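Local coordinates for coenzyme F420-dependent N(5),N(10)-methenyltetrahydromethanopterin reductase-related protein (Desulfurobacterium thermolithotrophum DSM 11699, PDB 6HUZ) that binds the iron-guanylylpyridinol cofactor and uses tetrahydrofolate derivatives as substrates, being a bacterial paralog of [Fe]-hydrogenase, at the interface of chains A and B. Numbering follows the deposited sequence. Chains: chain A/B, Coenzyme F420-dependent N(5),N(10)-methenyltetrahydromethanopterin reductase-related protein.

Contact 1: the interface of chains A and B. Residues chain A 262-263, 265-266; chain B 160, 192, 194, 202.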
loop_
_atom_site.group_PDB
_atom_site.type_symbol
_atom_site.label_atom_id
_atom_site.label_comp_id
_atom_site.label_asym_id
_atom_site.label_seq_id
_atom_site.Cartn_x
_atom_site.Cartn_y
_atom_site.Cartn_z
ATOM N N LEU A 262 -2.317 -12.860 -5.266
ATOM C CA LEU A 262 -1.122 -12.908 -4.402
ATOM C C LEU A 262 -0.817 -14.326 -3.886
ATOM O O LEU A 262 0.362 -14.689 -3.710
ATOM C CB LEU A 262 -1.260 -11.953 -3.202
ATOM C CG LEU A 262 -1.084 -10.478 -3.487
ATOM C CD1 LEU A 262 -1.324 -9.656 -2.222
ATOM C CD2 LEU A 262 0.321 -10.197 -4.015
ATOM N N ASN A 263 -1.877 -15.117 -3.632
ATOM C CA ASN A 263 -1.790 -16.487 -3.106
ATOM C C ASN A 263 -1.447 -16.438 -1.601
ATOM O O ASN A 263 -0.291 -16.227 -1.193
ATOM C CB ASN A 263 -0.824 -17.394 -3.908
ATOM C CG ASN A 263 -0.969 -18.862 -3.518
ATOM O OD1 ASN A 263 -1.125 -19.195 -2.340
ATOM N ND2 ASN A 263 -0.919 -19.783 -4.472
ATOM N N ASP A 265 -1.415 -18.869 0.631
ATOM C CA ASP A 265 -0.496 -19.958 1.004
ATOM C C ASP A 265 0.947 -19.560 0.735
ATOM O O ASP A 265 1.816 -19.834 1.556
ATOM C CB ASP A 265 -0.836 -21.239 0.234
ATOM C CG ASP A 265 -2.127 -21.856 0.735
ATOM O OD1 ASP A 265 -2.499 -21.582 1.897
ATOM O OD2 ASP A 265 -2.772 -22.605 -0.038
ATOM N N ALA A 266 1.198 -18.933 -0.414
ATOM C CA ALA A 266 2.543 -18.494 -0.797
ATOM C C ALA A 266 3.013 -17.415 0.132
ATOM O O ALA A 266 4.149 -17.445 0.571
ATOM C CB ALA A 266 2.544 -17.968 -2.227
ATOM N N LEU B 160 8.634 -20.080 -5.771
ATOM C CA LEU B 160 7.695 -19.199 -6.429
ATOM C C LEU B 160 8.172 -19.205 -7.869
ATOM O O LEU B 160 9.341 -18.882 -8.124
ATOM C CB LEU B 160 7.727 -17.785 -5.838
ATOM C CG LEU B 160 7.459 -17.683 -4.348
ATOM C CD1 LEU B 160 7.249 -16.203 -3.945
ATOM C CD2 LEU B 160 6.260 -18.492 -3.949
ATOM N N TYR B 192 4.626 -22.844 -6.211
ATOM C CA TYR B 192 3.610 -21.784 -6.177
ATOM C C TYR B 192 3.718 -20.989 -7.475
ATOM O O TYR B 192 4.661 -20.223 -7.640
ATOM C CB TYR B 192 3.826 -20.860 -4.966
ATOM C CG TYR B 192 3.466 -21.493 -3.640
ATOM C CD1 TYR B 192 2.180 -21.976 -3.400
ATOM C CD2 TYR B 192 4.395 -21.579 -2.614
ATOM C CE1 TYR B 192 1.836 -22.530 -2.169
ATOM C CE2 TYR B 192 4.069 -22.151 -1.391
ATOM C CZ TYR B 192 2.791 -22.619 -1.168
ATOM O OH TYR B 192 2.486 -23.193 0.040
ATOM N N LEU B 194 2.908 -17.986 -9.655
ATOM C CA LEU B 194 2.355 -16.634 -9.536
ATOM C C LEU B 194 2.549 -15.788 -10.782
ATOM O O LEU B 194 3.487 -16.007 -11.534
ATOM C CB LEU B 194 3.075 -15.871 -8.393
ATOM C CG LEU B 194 3.155 -16.538 -7.032
ATOM C CD1 LEU B 194 3.776 -15.584 -6.042
ATOM C CD2 LEU B 194 1.817 -16.947 -6.528
ATOM N N VAL B 202 5.876 -10.910 -3.207
ATOM C CA VAL B 202 5.489 -12.066 -2.378
ATOM C C VAL B 202 6.717 -12.816 -1.835
ATOM O O VAL B 202 6.704 -13.212 -0.671
ATOM C CB VAL B 202 4.527 -13.021 -3.141
ATOM C CG1 VAL B 202 4.289 -14.319 -2.352
ATOM C CG2 VAL B 202 3.177 -12.323 -3.437
#
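The start of helix 264-271 of chain A, with the end of helix 232-262 and the turn joining them, packs on strand 190-195 and helix 196-203 of chain B in this dimer contact of an [Fe]-hydrogenase (Hmd) paralog. A:Ala266 and B:Tyr192 meet at its core. CA of A:Ala266 stands over the centre of one face of the phenol ring, 3.9 Å from the centroid of the B:Tyr192 ring, in a CH-pi contact. Its methyl CB reaches towards the root of the ring, 3.9 Å from CG of B:Tyr192. A residue this small lets the helix backbone settle directly on the aromatic face, and the flat tyrosine ring offers a broad apolar surface for the helix start. Farther out, CB of A:Asp265 sits 3.8 Å from CE1 of B:Tyr192.

A:Asn263 is the N-cap of the helix. Its amide oxygen OD1 accepts the backbone N-H of A:Ala266, with N and OD1 3.0 Å apart and the donor standing 56° above the carbonyl plane. Asparagine suits this place because its short amide can fold back onto the helix start, and here its backbone phi is positive, a sign that asparagine tolerates better than most residues. The cap is likely to limit how the amide turns; ND2 lies beside CD1 of B:Tyr192, the side chains crossing at about a right angle with amide and ring planes 73° apart. On the same residue, CB touches CD2 of B:Leu194 at 3.7 Å.

B:Val202 uses its branching to bridge both chain A helices. With CG1 anti to the backbone N (chi1 172°), that methyl points at CB of A:Ala266, 4.0 Å away. The other, CG2, meets CD2 of A:Leu262 at 3.6 Å, branch against branch as the side chains cross obliquely. B:Leu160 comes in more lightly from strand 158-163, its CD2 4.1 Å from CB of A:Ala266.

Contact 2: the interface of chains A and B. Residues chain A 148, 158, 202-203, 207; chain B 269-270, 273.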
loop_
_atom_site.group_PDB
_atom_site.type_symbol
_atom_site.label_atom_id
_atom_site.label_comp_id
_atom_site.label_asym_id
_atom_site.label_seq_id
_atom_site.Cartn_x
_atom_site.Cartn_y
_atom_site.Cartn_z
ATOM N N ALA A 148 -12.147 12.628 12.566
ATOM C CA ALA A 148 -11.338 11.379 12.590
ATOM C C ALA A 148 -11.709 10.681 13.900
ATOM O O ALA A 148 -10.859 10.244 14.684
ATOM C CB ALA A 148 -9.844 11.727 12.571
ATOM N N HIS A 158 -9.698 15.988 18.628
ATOM C CA HIS A 158 -8.869 16.680 17.634
ATOM C C HIS A 158 -9.657 16.855 16.379
ATOM O O HIS A 158 -10.746 16.306 16.244
ATOM C CB HIS A 158 -7.684 15.681 17.253
ATOM C CG HIS A 158 -8.237 14.300 17.008
ATOM N ND1 HIS A 158 -8.343 13.374 18.037
ATOM C CD2 HIS A 158 -8.819 13.787 15.901
ATOM C CE1 HIS A 158 -8.947 12.317 17.511
ATOM N NE2 HIS A 158 -9.260 12.523 16.232
ATOM N N VAL A 202 -5.919 9.380 6.389
ATOM C CA VAL A 202 -5.562 9.450 7.818
ATOM C C VAL A 202 -6.810 9.508 8.716
ATOM O O VAL A 202 -6.827 8.845 9.752
ATOM C CB VAL A 202 -4.594 10.632 8.109
ATOM C CG1 VAL A 202 -4.388 10.825 9.620
ATOM C CG2 VAL A 202 -3.231 10.413 7.408
ATOM N N GLY A 203 -7.813 10.304 8.346
ATOM C CA GLY A 203 -9.039 10.492 9.143
ATOM C C GLY A 203 -10.195 9.512 9.020
ATOM O O GLY A 203 -10.872 9.204 10.017
ATOM N N ILE A 207 -8.169 4.405 8.219
ATOM C CA ILE A 207 -7.005 4.595 9.074
ATOM C C ILE A 207 -6.544 3.204 9.558
ATOM O O ILE A 207 -5.390 3.038 9.863
ATOM C CB ILE A 207 -7.301 5.541 10.259
ATOM C CG1 ILE A 207 -6.065 5.737 11.181
ATOM C CG2 ILE A 207 -8.536 5.096 11.114
ATOM C CD1 ILE A 207 -4.767 6.285 10.526
ATOM N N ALA B 269 -4.213 9.111 16.907
ATOM C CA ALA B 269 -5.447 9.681 17.438
ATOM C C ALA B 269 -6.632 9.156 16.654
ATOM O O ALA B 269 -7.561 8.609 17.241
ATOM C CB ALA B 269 -5.389 11.189 17.351
ATOM N N SER B 270 -6.590 9.303 15.324
ATOM C CA SER B 270 -7.659 8.837 14.432
ATOM C C SER B 270 -7.954 7.326 14.629
ATOM O O SER B 270 -9.122 6.925 14.676
ATOM C CB SER B 270 -7.252 9.066 12.969
ATOM O OG SER B 270 -8.189 8.478 12.077
ATOM N N SER B 273 -10.584 5.588 17.226
ATOM C CA SER B 273 -12.010 5.468 16.942
ATOM C C SER B 273 -12.350 4.289 16.044
ATOM O O SER B 273 -13.521 4.053 15.776
ATOM C CB SER B 273 -12.550 6.771 16.383
ATOM O OG SER B 273 -12.605 7.729 17.422
HETATM O O HOH W 1 -10.277 9.053 17.027
#
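The methyl CB of B:Ala269 rests over one face of the A:His158 imidazole, offset toward its rim, 3.7 Å from CE1 of A:His158. Here helix 264-271 of chain B is seated on strand 158-163 of chain A and on part of its methenyl-tetrahydrofolate pocket. Alanine is small enough to bring the helix onto the flat ring. Next to it, CB of A:Ala148 meets CB of B:Ser270 at 3.7 Å, and A:Ile207 flanks the serine with CG1 4.0 Å from CB of B:Ser270.

B:Ser270 makes a direct hydrogen bond across the interface. Its OG donates to the backbone O of A:Val202 at 2.7 Å, in the carbonyl plane and on a lone pair, with a C=O...O angle of 143°. The chi1 of 173°, which turns OG away from the backbone N of B:Ser270, brings the hydroxyl to this carbonyl in the last turn of helix 196-203, and a short side chain fits the tight approach.

A:His158 also works within its own chain: NE2 donates to the backbone O of A:Ala148 over 3.2 Å, this oxygen lying in the ring plane. That bond, which meets the carbonyl from above its plane, is likely to steady the imidazole with one face toward the alanine methyl. A leucine here, with no N-H and no flat face, would probably leave the A:Ala148 carbonyl without its in-chain partner and B:Ala269 without the surface on which it rests.

At the rim, water 1 bridges the chains, 2.7 Å from O of A:Ala148 and 2.8 Å from O of B:Ala269. Just beyond helix 264-271, the hydroxyl OG of B:Ser273 lies 2.7 Å from water 1.

The C-alpha centres of contact 1 and contact 2 are about 34 Å apart, and both belong to one two-fold symmetric interface. They draw on the same elements with the chains exchanged: helix 264-271 comes from chain A in contact 1 and from chain B in contact 2, while strand 158-163 and helix 196-203 come from the opposite chain. Val202 takes part in both, through its methyls in one and its carbonyl in the other. Each therefore has its twin beside the other, so that one helix packs along successive residues. Since contact 2 includes substrate-pocket residues, dimer assembly and pocket shape are likely to be coupled.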